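Local coordinates for protein glycosyl hydrolase, family 8 (Clostridium perfringens, PDB 3REN) that probably hydrolyses alpha-glucans as an alpha-amylase, although it is a glycosyl hydrolase of family 8 with an (alpha/alpha)6-barrel fold, at residues 24-29 and 336-341; 43-48 and 318-323; 200-205 and 221-226; 210-215 and 235-240. One frame throughout, in Å; residues are numbered along the deposited sequence. Where two conformers were deposited one is given.

Interaction 1. Residues 24-29 and 336-341; sequences KMLFDF and FDNLNA
Leu26 and Asn338 mark the closest backbone approach of helices 24-29 and 336-341, their CA atoms 7.4 Å apart. The two axes come within 10.2 Å and run roughly antiparallel, with a signed crossing angle of -144°. Between them Leu26 spreads its two methyls over the second helix. Leu26 CD2 reaches down to the backbone, 3.5 Å from Asn338 O, and meets the methyl CB of Ala341 at 3.6 Å; Leu26 CD1 lies against the amide oxygen, 3.5 Å from Asn338 OD1. The fork gets there because CG is anti to the backbone N (chi1 176°), which carries the branch out toward the partner helix. Both helices belong to the (alpha/alpha)6-barrel, and the contact brings the first and last helices of the chain together, consistent with closure of the barrel. Phe29, one turn further on, brings the CE2 corner of its ring to 3.6 Å from Asn338 OD1. Ring and amide planes are inclined by 43°, and the oxygen approaches the ring obliquely. The buried amide of Asn338 is nevertheless satisfied at both ends: OD1 accepts from the backbone N of Phe325, and ND2 donates to the carbonyl of Tyr334. These bonds fix the rotation of the amide, turning its oxygen toward Leu26 and Phe29. Ala341 also touches Ser287 of helix 283-296, and Leu26 continues onto Leu342 and Phe345.

Interaction 2. Residues 43-48 and 318-323; sequences TNYIDK and DSVLYG
Tyr45 reaches from the loop 43-48 to the type I beta turn Ser319 to Tyr322, which lies in the long connection between helices 299-312 and 335-346 of the (alpha/alpha)6-barrel. Two side chains of the turn receive it in different ways. Leu321 sets its CD2 methyl over one face of the phenol in a CH-pi contact, 4.0 Å from the centroid of the Tyr45 ring and only 10° off the ring normal, so the methyl sits above the middle of the ring. Val320 instead meets the hydroxyl end, its side chain crossing the tyrosine at about a right angle. Extension of the tyrosine makes this possible: a chi1 of 176° points the ring away from its own backbone N and stretches it across to the turn. The Tyr45 side chain also touches Asp33 of helix 21-33 and Val333, while Leu321 rests on Phe29 of the same helix. No hydrogen bond joins the two loops; within the turn, Tyr322 N bonds to Ser319 O. At the hydroxyl end, CG2 of the exposed Val320 lies 3.4 Å from Tyr45 OH, approaching the ring obliquely.

Interaction 3. Residues 200-205 and 221-226; sequences IENGKI and QKYDEE
Tyr223 lays one face of its ring against the backbone of Gly203, whose CA stands 3.6 Å above the ring plane and is offset toward the rim. The CH-pi contact measures 3.9 Å from Gly203 CA to the centroid of the Tyr223 ring, 24° off the normal. Gly203 has no side chain, and the ring lies directly on its CA. The peptide before the glycine takes part too, Asn202 O lying 3.3 Å from Tyr223 CE2 in an oblique approach. At the far end of the ring, Asn202 CB is 3.2 Å from Tyr223 OH. That hydroxyl is hydrogen-bonded to the carbonyl of Ile199, in the last turn of helix 188-201, so the phenol is tied at its tip as well as supported on its face. A chi1 of -59°, putting CG anti to the carbonyl carbon, swings the ring off the strand toward the turn at 202-203. Beyond the ring, Asp224 forms an Asx turn: OD2 accepts from Glu226 N with its anti lone pair and is also salt-bridged to Arg213. Tyr223 belongs to the outer strand 222-223 of a three-stranded antiparallel sheet, where its ring also meets Phe216 on the adjacent strand 215-217. Its reach to Gly203 thereby joins this small sheet to the C-terminal end of helix 188-201, while Ile200 packs on Val237 and Arg241 of helix 231-243.

Interaction 4. Residues 210-215 and 235-240; sequences PLYRKV and TIVILN
Tyr212 and Val237 make the CH-pi part of this contact, in which Val237 CG1 lies over one face of the Tyr212 ring, 3.8 Å from its centroid and 21° off the normal. The methyl is offset toward the rim, Val237 CG1 making its closest approach, 3.6 Å, to Tyr212 CD2. In Val237 a chi1 of 170° turns this branch away from the valine's own amide N and directs it from the helix to the ring face. Plain apolar contacts make up the rest, and Ile238 serves two of them. Ile238 CG1 meets the ring at the edge, in plane, 4.0 Å from Tyr212 CE2, while the terminal methyl Ile238 CD1 lies 4.0 Å from Leu211 CD2. Face and edge of one ring are thus gripped by two successive residues of helix 231-243. Polar bonds come from around the pair: Tyr212 OH is hydrogen-bonded to Glu248 OE2 and weakly to Lys204 NZ, and Tyr212 N bonds to Ser234 OG of the same helix. In the (alpha/alpha)6-barrel the segment 210-215, a loop leading into strand 215-217, is thereby seated on helix 231-243. All four touching side chains are buried and no hydrogen bond runs between the segments, so the contact rests on van der Waals and CH-pi packing of the ring, while its hydroxyl bonds to Glu248.

In the fold
The four contacts form two pairs on opposite sides of the chain's centre. Interactions 1 and 2 have centres about 11 Å apart and meet along helix 21-33, which carries Leu26 and Met25: Leu26 CD1 packs on Gly323 O at 3.5 Å, and the selenomethionine methyl Met25 CE on Tyr322 CE1 at 3.6 Å. A bound magnesium ion lies about 5 Å from the Phe29 side chain, and one, probably the same, about 6 Å from that of Val320. Interactions 3 and 4, centres about 10 Å apart, alternate along the chain and are joined by Gly203 O to Arg213 N, 2.8 Å, a probable hydrogen bond. Between the pairs, interactions 1 and 4 come nearest, about 5 Å between closest atoms without touching.

Interaction 1. Residues 24-29 and 336-341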
loop_
_atom_site.group_PDB
_atom_site.type_symbol
_atom_site.label_atom_id
_atom_site.label_comp_id
_atom_site.label_asym_id
_atom_site.label_seq_id
_atom_site.Cartn_x
_atom_site.Cartn_y
_atom_site.Cartn_z
ATOM N N LYS A 24 1.951 -18.130 -6.841
ATOM C CA LYS A 24 3.103 -18.495 -7.689
ATOM C C LYS A 24 3.058 -17.837 -9.057
ATOM O O LYS A 24 4.069 -17.307 -9.546
ATOM C CB LYS A 24 3.243 -20.018 -7.876
ATOM C CG LYS A 24 4.451 -20.397 -8.786
ATOM C CD LYS A 24 4.958 -21.797 -8.492
ATOM C CE LYS A 24 5.713 -22.438 -9.663
ATOM N NZ LYS A 24 6.179 -21.588 -10.789
HETATM N N MSE A 25 1.894 -17.910 -9.689
HETATM C CA MSE A 25 1.721 -17.363 -11.035
HETATM C C MSE A 25 2.002 -15.869 -11.009
HETATM O O MSE A 25 2.655 -15.320 -11.930
HETATM C CB MSE A 25 0.249 -17.541 -11.457
HETATM C CG MSE A 25 -0.174 -18.976 -11.825
HETATM SE SE MSE A 25 -2.203 -19.057 -12.008
HETATM C CE MSE A 25 -2.452 -17.654 -13.328
ATOM N N LEU A 26 1.464 -15.207 -9.976
ATOM C CA LEU A 26 1.577 -13.774 -9.878
ATOM C C LEU A 26 3.044 -13.347 -9.545
ATOM O O LEU A 26 3.597 -12.408 -10.138
ATOM C CB LEU A 26 0.548 -13.209 -8.897
ATOM C CG LEU A 26 0.626 -11.694 -8.613
ATOM C CD1 LEU A 26 0.550 -10.812 -9.907
ATOM C CD2 LEU A 26 -0.496 -11.347 -7.681
ATOM N N PHE A 27 3.661 -14.034 -8.604
ATOM C CA PHE A 27 5.086 -13.762 -8.308
ATOM C C PHE A 27 5.953 -13.986 -9.554
ATOM O O PHE A 27 6.841 -13.157 -9.874
ATOM C CB PHE A 27 5.602 -14.645 -7.166
ATOM C CG PHE A 27 7.036 -14.359 -6.818
ATOM C CD1 PHE A 27 7.344 -13.336 -5.915
ATOM C CD2 PHE A 27 8.069 -15.063 -7.428
ATOM C CE1 PHE A 27 8.674 -13.020 -5.619
ATOM C CE2 PHE A 27 9.397 -14.751 -7.143
ATOM C CZ PHE A 27 9.698 -13.729 -6.225
ATOM N N ASP A 28 5.673 -15.074 -10.272
ATOM C CA ASP A 28 6.402 -15.379 -11.530
ATOM C C ASP A 28 6.246 -14.252 -12.553
ATOM O O ASP A 28 7.200 -13.899 -13.244
ATOM C CB ASP A 28 5.934 -16.684 -12.191
ATOM C CG ASP A 28 6.481 -17.964 -11.493
ATOM O OD1 ASP A 28 7.333 -17.880 -10.562
ATOM O OD2 ASP A 28 5.992 -19.071 -11.866
ATOM N N PHE A 29 5.043 -13.728 -12.697
ATOM C CA PHE A 29 4.818 -12.592 -13.619
ATOM C C PHE A 29 5.609 -11.361 -13.166
ATOM O O PHE A 29 6.259 -10.702 -13.993
ATOM C CB PHE A 29 3.326 -12.232 -13.689
ATOM C CG PHE A 29 3.056 -10.957 -14.422
ATOM C CD1 PHE A 29 3.264 -10.888 -15.804
ATOM C CD2 PHE A 29 2.593 -9.838 -13.736
ATOM C CE1 PHE A 29 3.041 -9.702 -16.502
ATOM C CE2 PHE A 29 2.347 -8.643 -14.431
ATOM C CZ PHE A 29 2.600 -8.569 -15.818
ATOM N N PHE A 336 1.556 -1.473 -8.959
ATOM C CA PHE A 336 0.852 -1.307 -7.685
ATOM C C PHE A 336 -0.305 -2.319 -7.470
ATOM O O PHE A 336 -0.439 -2.903 -6.378
ATOM C CB PHE A 336 0.363 0.137 -7.540
ATOM C CG PHE A 336 -0.303 0.428 -6.229
ATOM C CD1 PHE A 336 0.439 0.483 -5.053
ATOM C CD2 PHE A 336 -1.678 0.702 -6.183
ATOM C CE1 PHE A 336 -0.177 0.784 -3.821
ATOM C CE2 PHE A 336 -2.309 1.003 -4.979
ATOM C CZ PHE A 336 -1.580 1.041 -3.788
ATOM N N ASP A 337 -1.115 -2.542 -8.504
ATOM C CA ASP A 337 -2.209 -3.512 -8.387
ATOM C C ASP A 337 -1.725 -4.933 -8.272
ATOM O O ASP A 337 -2.284 -5.708 -7.507
ATOM C CB ASP A 337 -3.181 -3.392 -9.552
ATOM C CG ASP A 337 -4.036 -2.141 -9.451
ATOM O OD1 ASP A 337 -4.367 -1.732 -8.313
ATOM O OD2 ASP A 337 -4.338 -1.562 -10.500
ATOM N N ASN A 338 -0.674 -5.256 -9.023
ATOM C CA ASN A 338 -0.068 -6.571 -8.979
ATOM C C ASN A 338 0.571 -6.910 -7.631
ATOM O O ASN A 338 0.379 -8.019 -7.113
ATOM C CB ASN A 338 0.906 -6.753 -10.149
ATOM C CG ASN A 338 0.169 -6.909 -11.471
ATOM O OD1 ASN A 338 -0.125 -8.021 -11.874
ATOM N ND2 ASN A 338 -0.178 -5.780 -12.126
ATOM N N LEU A 339 1.298 -5.951 -7.054
ATOM C CA LEU A 339 1.919 -6.167 -5.738
ATOM C C LEU A 339 0.902 -6.285 -4.594
ATOM O O LEU A 339 1.093 -7.095 -3.650
ATOM C CB LEU A 339 2.954 -5.076 -5.441
ATOM C CG LEU A 339 4.186 -5.165 -6.328
ATOM C CD1 LEU A 339 4.841 -3.747 -6.403
ATOM C CD2 LEU A 339 5.159 -6.307 -5.794
ATOM N N ASN A 340 -0.166 -5.484 -4.656
ATOM C CA ASN A 340 -1.196 -5.560 -3.611
ATOM C C ASN A 340 -1.895 -6.921 -3.700
ATOM O O ASN A 340 -2.103 -7.584 -2.676
ATOM C CB ASN A 340 -2.191 -4.395 -3.717
ATOM C CG ASN A 340 -1.645 -3.106 -3.108
ATOM O OD1 ASN A 340 -0.959 -3.146 -2.089
ATOM N ND2 ASN A 340 -1.943 -1.966 -3.728
ATOM N N ALA A 341 -2.163 -7.367 -4.931
ATOM C CA ALA A 341 -2.745 -8.707 -5.159
ATOM C C ALA A 341 -1.836 -9.812 -4.624
ATOM O O ALA A 341 -2.316 -10.811 -4.105
ATOM C CB ALA A 341 -3.007 -8.941 -6.653
#

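Interaction 2. Residues 43-48 and 318-323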
loop_
_atom_site.group_PDB
_atom_site.type_symbol
_atom_site.label_atom_id
_atom_site.label_comp_id
_atom_site.label_asym_id
_atom_site.label_seq_id
_atom_site.Cartn_x
_atom_site.Cartn_y
_atom_site.Cartn_z
ATOM N N THR A 43 7.360 0.046 -12.800
ATOM C CA THR A 43 6.037 0.625 -12.528
ATOM C C THR A 43 4.953 0.122 -13.489
ATOM O O THR A 43 3.831 -0.135 -13.069
ATOM C CB THR A 43 6.146 2.151 -12.588
ATOM O OG1 THR A 43 7.178 2.549 -11.674
ATOM C CG2 THR A 43 4.797 2.816 -12.233
ATOM N N ASN A 44 5.298 -0.003 -14.767
ATOM C CA ASN A 44 4.433 -0.566 -15.793
ATOM C C ASN A 44 5.144 -1.649 -16.620
ATOM O O ASN A 44 6.431 -1.708 -16.647
ATOM C CB ASN A 44 3.965 0.545 -16.747
ATOM C CG ASN A 44 3.311 1.690 -16.033
ATOM O OD1 ASN A 44 3.831 2.774 -16.034
ATOM N ND2 ASN A 44 2.180 1.449 -15.400
ATOM N N TYR A 45 4.349 -2.472 -17.326
ATOM C CA TYR A 45 4.912 -3.562 -18.119
ATOM C C TYR A 45 5.694 -3.012 -19.317
ATOM O O TYR A 45 6.727 -3.568 -19.722
ATOM C CB TYR A 45 3.800 -4.543 -18.559
ATOM C CG TYR A 45 4.254 -5.641 -19.462
ATOM C CD1 TYR A 45 5.089 -6.659 -18.999
ATOM C CD2 TYR A 45 3.894 -5.655 -20.784
ATOM C CE1 TYR A 45 5.542 -7.670 -19.843
ATOM C CE2 TYR A 45 4.337 -6.678 -21.645
ATOM C CZ TYR A 45 5.146 -7.672 -21.164
ATOM O OH TYR A 45 5.591 -8.685 -22.002
ATOM N N ILE A 46 5.204 -1.891 -19.855
ATOM C CA ILE A 46 5.760 -1.250 -21.038
ATOM C C ILE A 46 6.288 0.110 -20.616
ATOM O O ILE A 46 5.628 0.821 -19.855
ATOM C CB ILE A 46 4.643 -1.149 -22.122
ATOM C CG1 ILE A 46 4.203 -2.566 -22.541
ATOM C CG2 ILE A 46 5.049 -0.298 -23.302
ATOM C CD1 ILE A 46 5.239 -3.342 -23.449
ATOM N N ASP A 47 7.481 0.483 -21.080
ATOM C CA ASP A 47 8.088 1.737 -20.607
ATOM C C ASP A 47 7.420 2.951 -21.282
ATOM O O ASP A 47 7.209 3.984 -20.645
ATOM C CB ASP A 47 9.626 1.732 -20.753
ATOM C CG ASP A 47 10.283 3.081 -20.369
ATOM O OD1 ASP A 47 10.415 3.455 -19.166
ATOM O OD2 ASP A 47 10.701 3.782 -21.305
ATOM N N LYS A 48 7.057 2.806 -22.545
ATOM C CA LYS A 48 6.394 3.875 -23.291
ATOM C C LYS A 48 5.197 3.367 -24.056
ATOM O O LYS A 48 5.352 2.538 -24.961
ATOM C CB LYS A 48 7.361 4.436 -24.325
ATOM C CG LYS A 48 8.333 5.485 -23.858
ATOM C CD LYS A 48 8.957 6.123 -25.132
ATOM C CE LYS A 48 9.770 7.399 -24.844
ATOM N NZ LYS A 48 10.585 7.849 -26.044
ATOM N N ASP A 318 -1.130 -18.291 -23.015
ATOM C CA ASP A 318 -0.518 -17.722 -24.238
ATOM C C ASP A 318 -0.355 -16.194 -24.185
ATOM O O ASP A 318 0.174 -15.590 -25.118
ATOM C CB ASP A 318 -1.316 -18.123 -25.497
ATOM C CG ASP A 318 -1.430 -19.668 -25.680
ATOM O OD1 ASP A 318 -0.439 -20.411 -25.410
ATOM O OD2 ASP A 318 -2.535 -20.135 -26.077
ATOM N N SER A 319 -0.831 -15.568 -23.110
ATOM C CA SER A 319 -0.625 -14.141 -22.921
ATOM C C SER A 319 0.717 -13.901 -22.235
ATOM O O SER A 319 1.039 -14.565 -21.245
ATOM C CB SER A 319 -1.703 -13.543 -22.020
ATOM O OG SER A 319 -1.543 -12.131 -21.949
ATOM N N VAL A 320 1.465 -12.917 -22.735
ATOM C CA VAL A 320 2.651 -12.457 -22.022
ATOM C C VAL A 320 2.299 -11.984 -20.609
ATOM O O VAL A 320 3.181 -11.924 -19.736
ATOM C CB VAL A 320 3.418 -11.363 -22.788
ATOM C CG1 VAL A 320 3.845 -11.871 -24.184
ATOM C CG2 VAL A 320 2.611 -10.088 -22.868
ATOM N N LEU A 321 1.008 -11.721 -20.358
ATOM C CA LEU A 321 0.577 -11.229 -19.042
ATOM C C LEU A 321 0.065 -12.321 -18.145
ATOM O O LEU A 321 -0.439 -12.032 -17.066
ATOM C CB LEU A 321 -0.475 -10.112 -19.136
ATOM C CG LEU A 321 -0.190 -8.906 -20.006
ATOM C CD1 LEU A 321 -1.371 -7.924 -19.960
ATOM C CD2 LEU A 321 1.162 -8.252 -19.603
ATOM N N TYR A 322 0.185 -13.569 -18.590
ATOM C CA TYR A 322 -0.224 -14.705 -17.772
ATOM C C TYR A 322 0.268 -14.542 -16.331
ATOM O O TYR A 322 1.461 -14.366 -16.066
ATOM C CB TYR A 322 0.313 -16.002 -18.357
ATOM C CG TYR A 322 0.023 -17.189 -17.504
ATOM C CD1 TYR A 322 -1.287 -17.700 -17.418
ATOM C CD2 TYR A 322 1.031 -17.810 -16.768
ATOM C CE1 TYR A 322 -1.588 -18.789 -16.620
ATOM C CE2 TYR A 322 0.730 -18.925 -15.943
ATOM C CZ TYR A 322 -0.585 -19.402 -15.894
ATOM O OH TYR A 322 -0.907 -20.488 -15.101
ATOM N N GLY A 323 -0.669 -14.614 -15.404
ATOM C CA GLY A 323 -0.355 -14.590 -13.992
ATOM C C GLY A 323 -0.592 -13.206 -13.410
ATOM O O GLY A 323 -0.765 -13.072 -12.202
#

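Interaction 3. Residues 200-205 and 221-226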
loop_
_atom_site.group_PDB
_atom_site.type_symbol
_atom_site.label_atom_id
_atom_site.label_comp_id
_atom_site.label_asym_id
_atom_site.label_seq_id
_atom_site.Cartn_x
_atom_site.Cartn_y
_atom_site.Cartn_z
ATOM N N ILE A 200 -7.413 10.666 11.895
ATOM C CA ILE A 200 -8.262 9.612 11.348
ATOM C C ILE A 200 -9.638 9.676 11.991
ATOM O O ILE A 200 -10.672 9.753 11.306
ATOM C CB ILE A 200 -7.676 8.184 11.607
ATOM C CG1 ILE A 200 -6.297 8.019 10.971
ATOM C CG2 ILE A 200 -8.642 7.112 11.115
ATOM C CD1 ILE A 200 -6.226 8.505 9.580
ATOM N N GLU A 201 -9.657 9.649 13.314
ATOM C CA GLU A 201 -10.924 9.593 14.067
ATOM C C GLU A 201 -11.873 10.768 13.820
ATOM O O GLU A 201 -13.088 10.585 13.796
ATOM C CB GLU A 201 -10.675 9.378 15.564
ATOM C CG GLU A 201 -10.483 7.914 15.912
ATOM C CD GLU A 201 -10.096 7.662 17.368
ATOM O OE1 GLU A 201 -9.933 8.637 18.118
ATOM O OE2 GLU A 201 -9.933 6.474 17.770
ATOM N N ASN A 202 -11.315 11.954 13.596
ATOM C CA ASN A 202 -12.104 13.127 13.286
ATOM C C ASN A 202 -12.456 13.251 11.801
ATOM O O ASN A 202 -13.120 14.218 11.381
ATOM C CB ASN A 202 -11.404 14.406 13.774
ATOM C CG ASN A 202 -11.385 14.513 15.312
ATOM O OD1 ASN A 202 -12.416 14.422 15.952
ATOM N ND2 ASN A 202 -10.204 14.693 15.889
ATOM N N GLY A 203 -12.042 12.279 11.001
ATOM C CA GLY A 203 -12.266 12.367 9.573
ATOM C C GLY A 203 -13.272 11.396 8.989
ATOM O O GLY A 203 -13.248 11.145 7.774
ATOM N N LYS A 204 -14.180 10.858 9.802
ATOM C CA LYS A 204 -15.280 10.059 9.234
ATOM C C LYS A 204 -16.120 10.882 8.290
ATOM O O LYS A 204 -16.308 12.077 8.514
ATOM C CB LYS A 204 -16.214 9.504 10.298
ATOM C CG LYS A 204 -15.683 8.307 11.067
ATOM C CD LYS A 204 -15.699 7.044 10.263
ATOM C CE LYS A 204 -15.489 5.846 11.189
ATOM N NZ LYS A 204 -15.335 4.561 10.428
ATOM N N ILE A 205 -16.645 10.240 7.252
ATOM C CA ILE A 205 -17.392 10.952 6.233
ATOM C C ILE A 205 -18.781 11.244 6.794
ATOM O O ILE A 205 -19.163 12.400 6.869
ATOM C CB ILE A 205 -17.517 10.168 4.904
ATOM C CG1 ILE A 205 -16.165 10.018 4.203
ATOM C CG2 ILE A 205 -18.553 10.864 3.955
ATOM C CD1 ILE A 205 -15.551 11.316 3.719
ATOM N N GLN A 221 -6.613 22.877 10.131
ATOM C CA GLN A 221 -7.093 21.706 10.873
ATOM C C GLN A 221 -8.435 21.217 10.323
ATOM O O GLN A 221 -9.285 20.778 11.071
ATOM C CB GLN A 221 -7.142 21.964 12.386
ATOM C CG GLN A 221 -5.793 22.416 12.952
ATOM C CD GLN A 221 -4.796 21.271 13.108
ATOM O OE1 GLN A 221 -5.051 20.327 13.837
ATOM N NE2 GLN A 221 -3.647 21.370 12.430
ATOM N N LYS A 222 -8.627 21.315 9.012
ATOM C CA LYS A 222 -9.883 20.852 8.375
ATOM C C LYS A 222 -9.597 19.805 7.282
ATOM O O LYS A 222 -8.446 19.636 6.857
ATOM C CB LYS A 222 -10.642 22.033 7.730
ATOM C CG LYS A 222 -11.050 23.179 8.699
ATOM C CD LYS A 222 -12.113 22.765 9.708
ATOM C CE LYS A 222 -12.591 23.985 10.483
ATOM N NZ LYS A 222 -13.264 23.665 11.780
ATOM N N TYR A 223 -10.646 19.149 6.803
ATOM C CA TYR A 223 -10.524 18.106 5.792
ATOM C C TYR A 223 -11.002 18.595 4.431
ATOM O O TYR A 223 -11.594 19.687 4.332
ATOM C CB TYR A 223 -11.317 16.865 6.231
ATOM C CG TYR A 223 -10.855 16.291 7.549
ATOM C CD1 TYR A 223 -9.957 15.207 7.589
ATOM C CD2 TYR A 223 -11.322 16.808 8.764
ATOM C CE1 TYR A 223 -9.514 14.670 8.805
ATOM C CE2 TYR A 223 -10.876 16.275 9.988
ATOM C CZ TYR A 223 -9.988 15.216 9.994
ATOM O OH TYR A 223 -9.575 14.697 11.208
ATOM N N ASP A 224 -10.730 17.816 3.374
ATOM C CA ASP A 224 -11.293 18.090 2.056
ATOM C C ASP A 224 -12.824 18.076 2.193
ATOM O O ASP A 224 -13.352 17.576 3.183
ATOM C CB ASP A 224 -10.863 17.007 1.051
ATOM C CG ASP A 224 -11.526 15.642 1.339
ATOM O OD1 ASP A 224 -10.954 14.842 2.104
ATOM O OD2 ASP A 224 -12.653 15.379 0.849
ATOM N N GLU A 225 -13.515 18.635 1.195
ATOM C CA GLU A 225 -14.974 18.613 1.131
ATOM C C GLU A 225 -15.524 17.843 -0.089
ATOM O O GLU A 225 -16.603 18.160 -0.606
ATOM C CB GLU A 225 -15.478 20.075 1.146
ATOM C CG GLU A 225 -15.010 20.793 2.429
ATOM C CD GLU A 225 -15.342 22.293 2.480
ATOM O OE1 GLU A 225 -15.852 22.872 1.497
ATOM O OE2 GLU A 225 -15.087 22.886 3.542
ATOM N N GLU A 226 -14.782 16.852 -0.581
ATOM C CA GLU A 226 -15.237 16.098 -1.757
ATOM C C GLU A 226 -16.574 15.427 -1.472
ATOM O O GLU A 226 -16.799 14.966 -0.355
ATOM C CB GLU A 226 -14.229 15.004 -2.109
ATOM C CG GLU A 226 -12.794 15.474 -2.133
ATOM C CD GLU A 226 -12.337 15.876 -3.502
ATOM O OE1 GLU A 226 -13.092 16.582 -4.206
ATOM O OE2 GLU A 226 -11.205 15.485 -3.880
#

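Interaction 4. Residues 210-215 and 235-240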
loop_
_atom_site.group_PDB
_atom_site.type_symbol
_atom_site.label_atom_id
_atom_site.label_comp_id
_atom_site.label_asym_id
_atom_site.label_seq_id
_atom_site.Cartn_x
_atom_site.Cartn_y
_atom_site.Cartn_z
ATOM N N PRO A 210 -19.631 5.281 6.793
ATOM C CA PRO A 210 -18.628 5.560 7.817
ATOM C C PRO A 210 -17.216 5.300 7.305
ATOM O O PRO A 210 -16.434 4.585 7.938
ATOM C CB PRO A 210 -19.003 4.596 8.941
ATOM C CG PRO A 210 -19.685 3.468 8.274
ATOM C CD PRO A 210 -20.276 3.967 6.970
ATOM N N LEU A 211 -16.917 5.853 6.148
ATOM C CA LEU A 211 -15.590 5.766 5.561
ATOM C C LEU A 211 -14.812 7.036 5.944
ATOM O O LEU A 211 -15.204 7.740 6.881
ATOM C CB LEU A 211 -15.713 5.571 4.046
ATOM C CG LEU A 211 -16.469 4.293 3.663
ATOM C CD1 LEU A 211 -16.615 4.221 2.142
ATOM C CD2 LEU A 211 -15.861 2.991 4.221
ATOM N N TYR A 212 -13.736 7.353 5.226
ATOM C CA TYR A 212 -12.863 8.410 5.660
ATOM C C TYR A 212 -12.638 9.473 4.626
ATOM O O TYR A 212 -12.627 9.192 3.421
ATOM C CB TYR A 212 -11.509 7.851 6.103
ATOM C CG TYR A 212 -11.627 7.122 7.385
ATOM C CD1 TYR A 212 -11.716 7.815 8.579
ATOM C CD2 TYR A 212 -11.746 5.725 7.405
ATOM C CE1 TYR A 212 -11.858 7.145 9.787
ATOM C CE2 TYR A 212 -11.841 5.046 8.614
ATOM C CZ TYR A 212 -11.884 5.774 9.803
ATOM O OH TYR A 212 -12.002 5.138 11.024
ATOM N N ARG A 213 -12.415 10.689 5.127
ATOM C CA ARG A 213 -11.938 11.791 4.290
ATOM C C ARG A 213 -10.618 11.416 3.655
ATOM O O ARG A 213 -9.840 10.637 4.225
ATOM C CB ARG A 213 -11.725 13.082 5.114
ATOM C CG ARG A 213 -13.012 13.802 5.529
ATOM C CD ARG A 213 -13.627 14.552 4.363
ATOM N NE ARG A 213 -15.063 14.764 4.550
ATOM C CZ ARG A 213 -15.914 15.045 3.554
ATOM N NH1 ARG A 213 -15.486 15.160 2.300
ATOM N NH2 ARG A 213 -17.200 15.184 3.823
ATOM N N LYS A 214 -10.373 11.971 2.503
ATOM C CA LYS A 214 -9.121 11.861 1.811
ATOM C C LYS A 214 -7.905 12.642 2.359
ATOM O O LYS A 214 -6.881 12.065 2.542
ATOM C CB LYS A 214 -9.294 12.162 0.324
ATOM C CG LYS A 214 -8.158 11.700 -0.474
ATOM C CD LYS A 214 -7.925 12.361 -1.772
ATOM C CE LYS A 214 -9.164 12.485 -2.549
ATOM N N VAL A 215 -8.076 13.926 2.649
ATOM C CA VAL A 215 -6.931 14.816 3.044
ATOM C C VAL A 215 -7.245 15.636 4.285
ATOM O O VAL A 215 -8.393 16.067 4.477
ATOM C CB VAL A 215 -6.540 15.866 1.932
ATOM C CG1 VAL A 215 -5.167 16.518 2.227
ATOM C CG2 VAL A 215 -6.496 15.252 0.538
ATOM N N THR A 235 -9.999 2.044 2.399
ATOM C CA THR A 235 -9.560 0.703 2.751
ATOM C C THR A 235 -8.140 0.680 3.335
ATOM O O THR A 235 -7.864 -0.105 4.264
ATOM C CB THR A 235 -9.722 -0.341 1.617
ATOM O OG1 THR A 235 -8.816 -0.064 0.528
ATOM C CG2 THR A 235 -11.168 -0.342 1.138
ATOM N N ILE A 236 -7.259 1.541 2.821
ATOM C CA ILE A 236 -5.912 1.611 3.379
ATOM C C ILE A 236 -6.025 2.108 4.827
ATOM O O ILE A 236 -5.460 1.494 5.747
ATOM C CB ILE A 236 -4.967 2.493 2.534
ATOM C CG1 ILE A 236 -4.720 1.836 1.179
ATOM C CG2 ILE A 236 -3.566 2.699 3.273
ATOM C CD1 ILE A 236 -4.216 2.772 0.109
ATOM N N VAL A 237 -6.769 3.194 5.042
ATOM C CA VAL A 237 -6.918 3.744 6.408
ATOM C C VAL A 237 -7.497 2.673 7.351
ATOM O O VAL A 237 -7.027 2.492 8.490
ATOM C CB VAL A 237 -7.852 4.969 6.421
ATOM C CG1 VAL A 237 -8.192 5.360 7.841
ATOM C CG2 VAL A 237 -7.232 6.159 5.640
ATOM N N ILE A 238 -8.537 1.977 6.893
ATOM C CA ILE A 238 -9.193 0.937 7.710
ATOM C C ILE A 238 -8.241 -0.184 8.062
ATOM O O ILE A 238 -8.158 -0.557 9.241
ATOM C CB ILE A 238 -10.456 0.373 7.013
ATOM C CG1 ILE A 238 -11.532 1.474 6.941
ATOM C CG2 ILE A 238 -10.951 -0.890 7.703
ATOM C CD1 ILE A 238 -12.639 1.206 5.902
ATOM N N LEU A 239 -7.506 -0.694 7.063
ATOM C CA LEU A 239 -6.492 -1.712 7.332
ATOM C C LEU A 239 -5.443 -1.204 8.338
ATOM O O LEU A 239 -5.101 -1.939 9.260
ATOM C CB LEU A 239 -5.834 -2.212 6.057
ATOM C CG LEU A 239 -4.764 -3.304 6.114
ATOM C CD1 LEU A 239 -5.327 -4.595 6.721
ATOM C CD2 LEU A 239 -4.343 -3.583 4.702
ATOM N N ASN A 240 -4.985 0.050 8.198
ATOM C CA ASN A 240 -4.000 0.628 9.158
ATOM C C ASN A 240 -4.558 0.674 10.574
ATOM O O ASN A 240 -3.892 0.303 11.515
ATOM C CB ASN A 240 -3.528 2.049 8.729
ATOM C CG ASN A 240 -2.566 2.015 7.542
ATOM O OD1 ASN A 240 -1.941 0.993 7.286
ATOM N ND2 ASN A 240 -2.445 3.130 6.813
#